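Thymidine kinase (Equid herpesvirus 4, PDB 1P73) catalyses the transfer of the gamma-phosphate of ATP to thymidine, giving the dTMP that feeds viral DNA replication. Local coordinates at residues B[16-21]-B[162-167]; B[38-43]-B[117-122]. One frame throughout, in Å; residues are numbered along the deposited sequence.

Interaction 1 (B[16-21]-B[162-167]); sequences YGIGKS and VVTTLN. With 4TA (p1-(5'-adenosyl)p4-(5'-(2'-deoxy-thymidyl))tetraphosphate), chain N.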
loop_
_atom_site.group_PDB
_atom_site.type_symbol
_atom_site.label_atom_id
_atom_site.label_comp_id
_atom_site.label_asym_id
_atom_site.label_seq_id
_atom_site.Cartn_x
_atom_site.Cartn_y
_atom_site.Cartn_z
ATOM N N TYR B 16 12.895 7.426 -16.879
ATOM C CA TYR B 16 13.023 6.475 -17.968
ATOM C C TYR B 16 13.851 7.018 -19.135
ATOM O O TYR B 16 13.926 8.239 -19.355
ATOM C CB TYR B 16 11.646 6.017 -18.434
ATOM C CG TYR B 16 10.767 7.094 -19.011
ATOM C CD1 TYR B 16 10.819 7.410 -20.374
ATOM C CD2 TYR B 16 9.852 7.777 -18.206
ATOM C CE1 TYR B 16 10.002 8.392 -20.914
ATOM C CE2 TYR B 16 9.023 8.761 -18.738
ATOM C CZ TYR B 16 9.104 9.063 -20.092
ATOM O OH TYR B 16 8.283 10.037 -20.628
ATOM N N GLY B 17 14.467 6.095 -19.872
ATOM C CA GLY B 17 15.286 6.424 -21.027
ATOM C C GLY B 17 16.703 6.902 -20.720
ATOM O O GLY B 17 17.368 7.467 -21.591
ATOM N N ILE B 18 17.168 6.689 -19.492
ATOM C CA ILE B 18 18.514 7.102 -19.116
ATOM C C ILE B 18 19.537 5.989 -19.355
ATOM O O ILE B 18 20.677 6.265 -19.694
ATOM C CB ILE B 18 18.534 7.612 -17.663
ATOM C CG1 ILE B 18 18.179 9.095 -17.635
ATOM C CG2 ILE B 18 19.890 7.386 -17.006
ATOM C CD1 ILE B 18 18.223 9.738 -16.246
ATOM N N GLY B 19 19.117 4.736 -19.186
ATOM C CA GLY B 19 19.995 3.584 -19.324
ATOM C C GLY B 19 20.019 2.687 -18.096
ATOM O O GLY B 19 21.045 2.079 -17.766
ATOM N N LYS B 20 18.879 2.602 -17.420
ATOM C CA LYS B 20 18.748 1.826 -16.196
ATOM C C LYS B 20 18.898 0.350 -16.458
ATOM O O LYS B 20 19.834 -0.283 -15.972
ATOM C CB LYS B 20 17.377 2.059 -15.597
ATOM C CG LYS B 20 17.376 2.480 -14.157
ATOM C CD LYS B 20 16.015 2.219 -13.551
ATOM C CE LYS B 20 14.892 2.641 -14.491
ATOM N NZ LYS B 20 14.357 1.458 -15.213
ATOM N N SER B 21 17.960 -0.195 -17.224
ATOM C CA SER B 21 17.884 -1.634 -17.456
ATOM C C SER B 21 19.149 -2.221 -18.074
ATOM O O SER B 21 19.612 -3.279 -17.654
ATOM C CB SER B 21 16.681 -1.958 -18.317
ATOM O OG SER B 21 15.522 -1.433 -17.708
ATOM N N VAL B 162 20.245 3.650 -5.790
ATOM C CA VAL B 162 21.136 4.387 -6.682
ATOM C C VAL B 162 20.287 5.115 -7.716
ATOM O O VAL B 162 19.664 4.494 -8.574
ATOM C CB VAL B 162 22.153 3.432 -7.355
ATOM C CG1 VAL B 162 22.831 4.083 -8.543
ATOM C CG2 VAL B 162 23.192 2.985 -6.353
ATOM N N VAL B 163 20.221 6.436 -7.608
ATOM C CA VAL B 163 19.448 7.218 -8.574
ATOM C C VAL B 163 20.352 7.495 -9.755
ATOM O O VAL B 163 21.507 7.894 -9.586
ATOM C CB VAL B 163 18.860 8.519 -7.970
ATOM C CG1 VAL B 163 18.283 9.407 -9.052
ATOM C CG2 VAL B 163 17.762 8.196 -6.955
ATOM N N THR B 164 19.857 7.222 -10.951
ATOM C CA THR B 164 20.676 7.404 -12.136
ATOM C C THR B 164 20.537 8.850 -12.621
ATOM O O THR B 164 19.437 9.409 -12.618
ATOM C CB THR B 164 20.282 6.407 -13.215
ATOM O OG1 THR B 164 18.961 6.699 -13.674
ATOM C CG2 THR B 164 20.139 5.031 -12.613
ATOM N N THR B 165 21.667 9.453 -12.984
ATOM C CA THR B 165 21.695 10.810 -13.500
ATOM C C THR B 165 22.320 10.816 -14.889
ATOM O O THR B 165 23.050 9.891 -15.266
ATOM C CB THR B 165 22.474 11.783 -12.558
ATOM O OG1 THR B 165 23.836 11.349 -12.425
ATOM C CG2 THR B 165 21.917 11.756 -11.120
ATOM N N LEU B 166 22.036 11.881 -15.631
ATOM C CA LEU B 166 22.498 12.051 -16.996
ATOM C C LEU B 166 22.116 13.464 -17.396
ATOM O O LEU B 166 21.064 13.982 -16.979
ATOM C CB LEU B 166 21.819 11.029 -17.917
ATOM C CG LEU B 166 22.215 10.862 -19.389
ATOM C CD1 LEU B 166 23.654 10.376 -19.586
ATOM C CD2 LEU B 166 21.239 9.906 -20.073
ATOM N N ASN B 167 22.980 14.105 -18.175
ATOM C CA ASN B 167 22.687 15.438 -18.684
ATOM C C ASN B 167 21.525 15.344 -19.673
ATOM O O ASN B 167 21.416 14.345 -20.399
ATOM C CB ASN B 167 23.942 16.054 -19.309
ATOM C CG ASN B 167 24.492 15.222 -20.453
ATOM O OD1 ASN B 167 24.185 15.487 -21.619
ATOM N ND2 ASN B 167 25.293 14.206 -20.131
HETATM C C5M 4TA N . 7.247 3.076 -12.635
HETATM C C5 4TA N . 6.337 3.839 -13.550
HETATM C C6 4TA N . 6.556 3.835 -14.924
HETATM N N1 4TA N . 5.735 4.530 -15.740
HETATM C C1B 4TA N . 5.949 4.518 -17.195
HETATM C C2B 4TA N . 7.047 5.453 -17.684
HETATM C C3B 4TA N . 7.573 4.772 -18.943
HETATM O O3B 4TA N . 7.088 5.390 -20.134
HETATM C C4B 4TA N . 7.071 3.333 -18.876
HETATM C C5B 4TA N . 8.214 2.324 -18.868
HETATM O "O5'" 4TA N . 9.231 2.709 -17.936
HETATM P PD 4TA N . 10.727 2.105 -18.064
HETATM O O2D 4TA N . 11.587 2.627 -16.920
HETATM O O1D 4TA N . 10.542 0.624 -18.296
HETATM O OCD 4TA N . 11.241 2.741 -19.463
HETATM P PC 4TA N . 12.682 2.427 -20.128
HETATM O O1C 4TA N . 12.875 0.926 -20.209
HETATM O O2C 4TA N . 12.708 3.236 -21.407
HETATM O OBC 4TA N . 13.754 3.073 -19.082
HETATM P PB 4TA N . 15.256 2.551 -18.791
HETATM O O2B 4TA N . 15.176 1.121 -18.358
HETATM O O1B 4TA N . 15.998 3.587 -17.986
HETATM O OAB 4TA N . 15.972 2.614 -20.205
HETATM P PA 4TA N . 16.829 1.428 -20.883
HETATM O O1A 4TA N . 17.726 0.698 -19.908
HETATM O O2A 4TA N . 15.880 0.652 -21.784
HETATM O OA 4TA N . 17.760 2.387 -21.789
HETATM C "C5'" 4TA N . 17.173 3.520 -22.453
HETATM C "C4'" 4TA N . 17.461 3.543 -23.959
HETATM O "O1'" 4TA N . 18.781 4.049 -24.206
HETATM C "C1'" 4TA N . 19.671 3.006 -24.619
HETATM C "C2'" 4TA N . 18.851 1.715 -24.668
HETATM O "O2'" 4TA N . 19.151 0.918 -25.806
HETATM C "C3'" 4TA N . 17.396 2.169 -24.608
HETATM O "O3'" 4TA N . 16.827 2.323 -25.901
HETATM N N9A 4TA N . 20.757 2.881 -23.610
HETATM C C8A 4TA N . 20.829 2.322 -22.372
HETATM N N7A 4TA N . 22.090 2.478 -21.832
HETATM C C5A 4TA N . 22.779 3.169 -22.819
HETATM C C4A 4TA N . 21.956 3.397 -23.866
HETATM N N3A 4TA N . 22.370 4.059 -24.984
HETATM C C2A 4TA N . 23.643 4.500 -25.051
HETATM N N1A 4TA N . 24.492 4.288 -24.020
HETATM C C6A 4TA N . 24.086 3.625 -22.896
HETATM N N6A 4TA N . 24.925 3.406 -21.850
HETATM O "O4'" 4TA N . 6.284 3.214 -17.683
HETATM C C2 4TA N . 4.625 5.260 -15.206
HETATM O O2 4TA N . 3.854 5.901 -15.971
HETATM N N3 4TA N . 4.379 5.287 -13.865
HETATM C C4 4TA N . 5.183 4.611 -13.013
HETATM O O4 4TA N . 4.945 4.638 -11.791
#
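I18, in the P-loop (Walker A) of this kinase, lays its side chain against T164 near the end of strand 159-165 and L166 just beyond it. Its CG2, anti to the backbone N, comes within 3.5 Å of T164 OG1, while CG1 lies 4.0 Å from L166 CD2; the T164 and L166 side chains pass alongside I18, pointing the opposite way. L166 CD2 also reaches I18 O, a carbonyl that R174 holds by a hydrogen bond. T164 OG1 is hydrogen-bonded to D13 O on strand 5-13, so a polar group beside an apolar branch is satisfied within the sheet. Next to it, the aliphatic part of K20 crosses T164 at about a right angle, CG to CG2. No hydrogen bond joins the two segments; the backbone amides of G17, K20 and S21 turn to the tetraphosphate of the bound bisubstrate analogue. G17 N donates to OBC almost straight (170°), K20 N to O1B at 3.1 Å and S21 N to O2B at 3.3 Å. The K20 chain, bent at chi3 and chi4, brings NZ into salt bridges with D120 and E42, and NZ hydrogen-bonds ligand O2B at 3.3 Å. Beyond the phosphates, ligand O3B sits 4.0 Å above the centre of the Y16 ring.

Interaction 2 (B[38-43]-B[117-122]); sequences LYFPEP and LVFDRH. With 4TA (p1-(5'-adenosyl)p4-(5'-(2'-deoxy-thymidyl))tetraphosphate), chain N.
Strands 38-40 and 117-120 run parallel, their axes nearly aligned, joined by three nearly straight backbone hydrogen bonds: V118 N to L38 O, F40 N to V118 O and D120 N to F40 O. On one face of this ladder the F40 and F119 rings form an offset stack, centroids 4.3 Å apart and planes at 8°. With CG anti to the carbonyl carbon in both, the two rings run side by side in the same direction, and F119 CE2 comes over the rim of the F40 ring. On that face L38 and L117 also lie side by side, CD1 to CD2 at 3.8 Å, and helix 315-332 touches L38 and F40. On the opposite face, Y39 passes V118 at a slant, CD1 to CG1, and runs alongside D120, its OH giving a weak hydrogen bond of 3.0 Å to D120 OD2; S21 OG is close enough to the same oxygen for a probable hydrogen bond.

Past the strand ends the contact turns polar. E42 OE2 takes R121 NE at 2.9 Å in a salt bridge, with the carboxylate and guanidinium planes only 13° apart, although the hydrogen bond is bent (130°) and OE2 lies tilted out of the guanidinium plane. The extended R121 chain carries NH2 on to ligand O2D, which lies in the guanidinium plane at 3.1 Å, while NH1 is held by D13 and G14 O. The acids E42 and D120 come close, OE2 to OD1 at 3.0 Å, with K20 NZ reaching both. E42 is the predicted proton acceptor. A parallel sheet whose strands end at the P-loop, here with the D120-R121-H122 sequence at one strand end, is the nucleotide-binding core of P-loop kinases, as in the herpesvirus thymidine kinases.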
loop_
_atom_site.group_PDB
_atom_site.type_symbol
_atom_site.label_atom_id
_atom_site.label_comp_id
_atom_site.label_asym_id
_atom_site.label_seq_id
_atom_site.Cartn_x
_atom_site.Cartn_y
_atom_site.Cartn_z
ATOM N N LEU B 38 22.163 -10.859 -8.935
ATOM C CA LEU B 38 20.859 -11.257 -9.414
ATOM C C LEU B 38 20.050 -10.032 -9.837
ATOM O O LEU B 38 19.922 -9.065 -9.082
ATOM C CB LEU B 38 20.131 -12.031 -8.330
ATOM C CG LEU B 38 20.810 -13.336 -7.913
ATOM C CD1 LEU B 38 20.224 -13.845 -6.611
ATOM C CD2 LEU B 38 20.730 -14.412 -9.010
ATOM N N TYR B 39 19.495 -10.085 -11.040
ATOM C CA TYR B 39 18.739 -8.972 -11.580
ATOM C C TYR B 39 17.240 -9.214 -11.568
ATOM O O TYR B 39 16.751 -10.254 -12.026
ATOM C CB TYR B 39 19.196 -8.685 -13.001
ATOM C CG TYR B 39 18.517 -7.514 -13.650
ATOM C CD1 TYR B 39 18.723 -6.222 -13.178
ATOM C CD2 TYR B 39 17.673 -7.691 -14.760
ATOM C CE1 TYR B 39 18.108 -5.132 -13.780
ATOM C CE2 TYR B 39 17.050 -6.595 -15.377
ATOM C CZ TYR B 39 17.275 -5.319 -14.871
ATOM O OH TYR B 39 16.667 -4.213 -15.437
ATOM N N PHE B 40 16.508 -8.239 -11.047
ATOM C CA PHE B 40 15.055 -8.295 -11.082
ATOM C C PHE B 40 14.583 -7.189 -12.011
ATOM O O PHE B 40 14.694 -6.021 -11.678
ATOM C CB PHE B 40 14.440 -8.112 -9.687
ATOM C CG PHE B 40 14.790 -9.200 -8.689
ATOM C CD1 PHE B 40 16.003 -9.177 -8.004
ATOM C CD2 PHE B 40 13.878 -10.207 -8.394
ATOM C CE1 PHE B 40 16.316 -10.152 -7.065
ATOM C CE2 PHE B 40 14.178 -11.196 -7.445
ATOM C CZ PHE B 40 15.404 -11.165 -6.780
ATOM N N PRO B 41 14.098 -7.550 -13.194
ATOM C CA PRO B 41 13.679 -6.556 -14.189
ATOM C C PRO B 41 12.349 -5.909 -13.866
ATOM O O PRO B 41 11.686 -6.309 -12.917
ATOM C CB PRO B 41 13.556 -7.381 -15.470
ATOM C CG PRO B 41 13.231 -8.750 -14.995
ATOM C CD PRO B 41 13.945 -8.929 -13.690
ATOM N N GLU B 42 11.985 -4.913 -14.668
ATOM C CA GLU B 42 10.674 -4.286 -14.601
ATOM C C GLU B 42 9.566 -5.298 -14.865
ATOM O O GLU B 42 9.655 -6.098 -15.801
ATOM C CB GLU B 42 10.581 -3.121 -15.584
ATOM C CG GLU B 42 10.518 -1.772 -14.859
ATOM C CD GLU B 42 11.291 -0.670 -15.570
ATOM O OE1 GLU B 42 11.532 -0.798 -16.792
ATOM O OE2 GLU B 42 11.659 0.328 -14.904
ATOM N N PRO B 43 8.526 -5.262 -14.029
ATOM C CA PRO B 43 7.436 -6.246 -14.100
ATOM C C PRO B 43 6.529 -6.003 -15.316
ATOM O O PRO B 43 5.346 -5.683 -15.164
ATOM C CB PRO B 43 6.685 -6.019 -12.789
ATOM C CG PRO B 43 6.976 -4.599 -12.430
ATOM C CD PRO B 43 8.315 -4.264 -12.962
ATOM N N LEU B 117 22.122 -8.210 -5.107
ATOM C CA LEU B 117 20.837 -8.164 -5.763
ATOM C C LEU B 117 20.687 -6.780 -6.397
ATOM O O LEU B 117 21.050 -5.773 -5.784
ATOM C CB LEU B 117 19.721 -8.391 -4.751
ATOM C CG LEU B 117 19.793 -9.479 -3.678
ATOM C CD1 LEU B 117 18.556 -9.371 -2.779
ATOM C CD2 LEU B 117 19.905 -10.891 -4.254
ATOM N N VAL B 118 20.161 -6.728 -7.619
ATOM C CA VAL B 118 19.936 -5.472 -8.306
ATOM C C VAL B 118 18.494 -5.447 -8.741
ATOM O O VAL B 118 18.046 -6.327 -9.452
ATOM C CB VAL B 118 20.868 -5.299 -9.534
ATOM C CG1 VAL B 118 20.509 -4.023 -10.316
ATOM C CG2 VAL B 118 22.349 -5.284 -9.112
ATOM N N PHE B 119 17.746 -4.456 -8.285
ATOM C CA PHE B 119 16.326 -4.363 -8.636
ATOM C C PHE B 119 16.138 -3.171 -9.549
ATOM O O PHE B 119 16.618 -2.063 -9.253
ATOM C CB PHE B 119 15.454 -4.147 -7.399
ATOM C CG PHE B 119 15.380 -5.322 -6.471
ATOM C CD1 PHE B 119 16.355 -5.519 -5.493
ATOM C CD2 PHE B 119 14.307 -6.208 -6.534
ATOM C CE1 PHE B 119 16.262 -6.608 -4.609
ATOM C CE2 PHE B 119 14.217 -7.290 -5.658
ATOM C CZ PHE B 119 15.188 -7.482 -4.694
ATOM N N ASP B 120 15.453 -3.394 -10.661
ATOM C CA ASP B 120 15.037 -2.293 -11.506
ATOM C C ASP B 120 13.845 -1.583 -10.859
ATOM O O ASP B 120 12.707 -2.053 -10.941
ATOM C CB ASP B 120 14.689 -2.785 -12.902
ATOM C CG ASP B 120 14.620 -1.660 -13.898
ATOM O OD1 ASP B 120 14.192 -0.547 -13.516
ATOM O OD2 ASP B 120 14.980 -1.784 -15.088
ATOM N N ARG B 121 14.132 -0.467 -10.202
ATOM C CA ARG B 121 13.148 0.376 -9.536
ATOM C C ARG B 121 12.781 -0.117 -8.155
ATOM O O ARG B 121 12.577 -1.307 -7.948
ATOM C CB ARG B 121 11.880 0.580 -10.371
ATOM C CG ARG B 121 12.099 1.372 -11.651
ATOM C CD ARG B 121 10.850 2.009 -12.176
ATOM N NE ARG B 121 11.173 2.774 -13.370
ATOM C CZ ARG B 121 11.607 4.026 -13.372
ATOM N NH1 ARG B 121 11.760 4.704 -12.240
ATOM N NH2 ARG B 121 11.889 4.609 -14.529
ATOM N N HIS B 122 12.715 0.839 -7.225
ATOM C CA HIS B 122 12.192 0.672 -5.875
ATOM C C HIS B 122 10.707 1.100 -5.895
ATOM O O HIS B 122 10.325 1.954 -6.705
ATOM C CB HIS B 122 13.008 1.586 -4.964
ATOM C CG HIS B 122 12.642 1.505 -3.519
ATOM N ND1 HIS B 122 11.605 2.233 -2.976
ATOM C CD2 HIS B 122 13.181 0.794 -2.499
ATOM C CE1 HIS B 122 11.518 1.969 -1.682
ATOM N NE2 HIS B 122 12.463 1.100 -1.368
HETATM C C5M 4TA N . 7.247 3.076 -12.635
HETATM C C5 4TA N . 6.337 3.839 -13.550
HETATM C C6 4TA N . 6.556 3.835 -14.924
HETATM N N1 4TA N . 5.735 4.530 -15.740
HETATM C C1B 4TA N . 5.949 4.518 -17.195
HETATM C C2B 4TA N . 7.047 5.453 -17.684
HETATM C C3B 4TA N . 7.573 4.772 -18.943
HETATM O O3B 4TA N . 7.088 5.390 -20.134
HETATM C C4B 4TA N . 7.071 3.333 -18.876
HETATM C C5B 4TA N . 8.214 2.324 -18.868
HETATM O "O5'" 4TA N . 9.231 2.709 -17.936
HETATM P PD 4TA N . 10.727 2.105 -18.064
HETATM O O2D 4TA N . 11.587 2.627 -16.920
HETATM O O1D 4TA N . 10.542 0.624 -18.296
HETATM O OCD 4TA N . 11.241 2.741 -19.463
HETATM P PC 4TA N . 12.682 2.427 -20.128
HETATM O O1C 4TA N . 12.875 0.926 -20.209
HETATM O O2C 4TA N . 12.708 3.236 -21.407
HETATM O OBC 4TA N . 13.754 3.073 -19.082
HETATM P PB 4TA N . 15.256 2.551 -18.791
HETATM O O2B 4TA N . 15.176 1.121 -18.358
HETATM O O1B 4TA N . 15.998 3.587 -17.986
HETATM O OAB 4TA N . 15.972 2.614 -20.205
HETATM P PA 4TA N . 16.829 1.428 -20.883
HETATM O O1A 4TA N . 17.726 0.698 -19.908
HETATM O O2A 4TA N . 15.880 0.652 -21.784
HETATM O OA 4TA N . 17.760 2.387 -21.789
HETATM C "C5'" 4TA N . 17.173 3.520 -22.453
HETATM C "C4'" 4TA N . 17.461 3.543 -23.959
HETATM O "O1'" 4TA N . 18.781 4.049 -24.206
HETATM C "C1'" 4TA N . 19.671 3.006 -24.619
HETATM C "C2'" 4TA N . 18.851 1.715 -24.668
HETATM O "O2'" 4TA N . 19.151 0.918 -25.806
HETATM C "C3'" 4TA N . 17.396 2.169 -24.608
HETATM O "O3'" 4TA N . 16.827 2.323 -25.901
HETATM N N9A 4TA N . 20.757 2.881 -23.610
HETATM C C8A 4TA N . 20.829 2.322 -22.372
HETATM N N7A 4TA N . 22.090 2.478 -21.832
HETATM C C5A 4TA N . 22.779 3.169 -22.819
HETATM C C4A 4TA N . 21.956 3.397 -23.866
HETATM N N3A 4TA N . 22.370 4.059 -24.984
HETATM C C2A 4TA N . 23.643 4.500 -25.051
HETATM N N1A 4TA N . 24.492 4.288 -24.020
HETATM C C6A 4TA N . 24.086 3.625 -22.896
HETATM N N6A 4TA N . 24.925 3.406 -21.850
HETATM O "O4'" 4TA N . 6.284 3.214 -17.683
HETATM C C2 4TA N . 4.625 5.260 -15.206
HETATM O O2 4TA N . 3.854 5.901 -15.971
HETATM N N3 4TA N . 4.379 5.287 -13.865
HETATM C C4 4TA N . 5.183 4.611 -13.013
HETATM O O4 4TA N . 4.945 4.638 -11.791
#

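In the fold
From the N terminus, strand 5-13 leads into the P-loop and helix 20-29, then strand 37-40 and, after several helices, strand 115-120, where interaction 2 closes its loop. The chain continues through two more helices to strand 159-165, where interaction 1 closes the larger loop; interaction 2 is thus nested inside it. In the sheet, strand 5-13 lies between 115-120 and 159-165, with 37-40 beyond 115-120, so the two contacts reach strands on either side of it. Their centres are 14 Å apart, yet they meet where S21 CA packs on Y39 OH (3.5 Å), and both line the site of the same bound ligand.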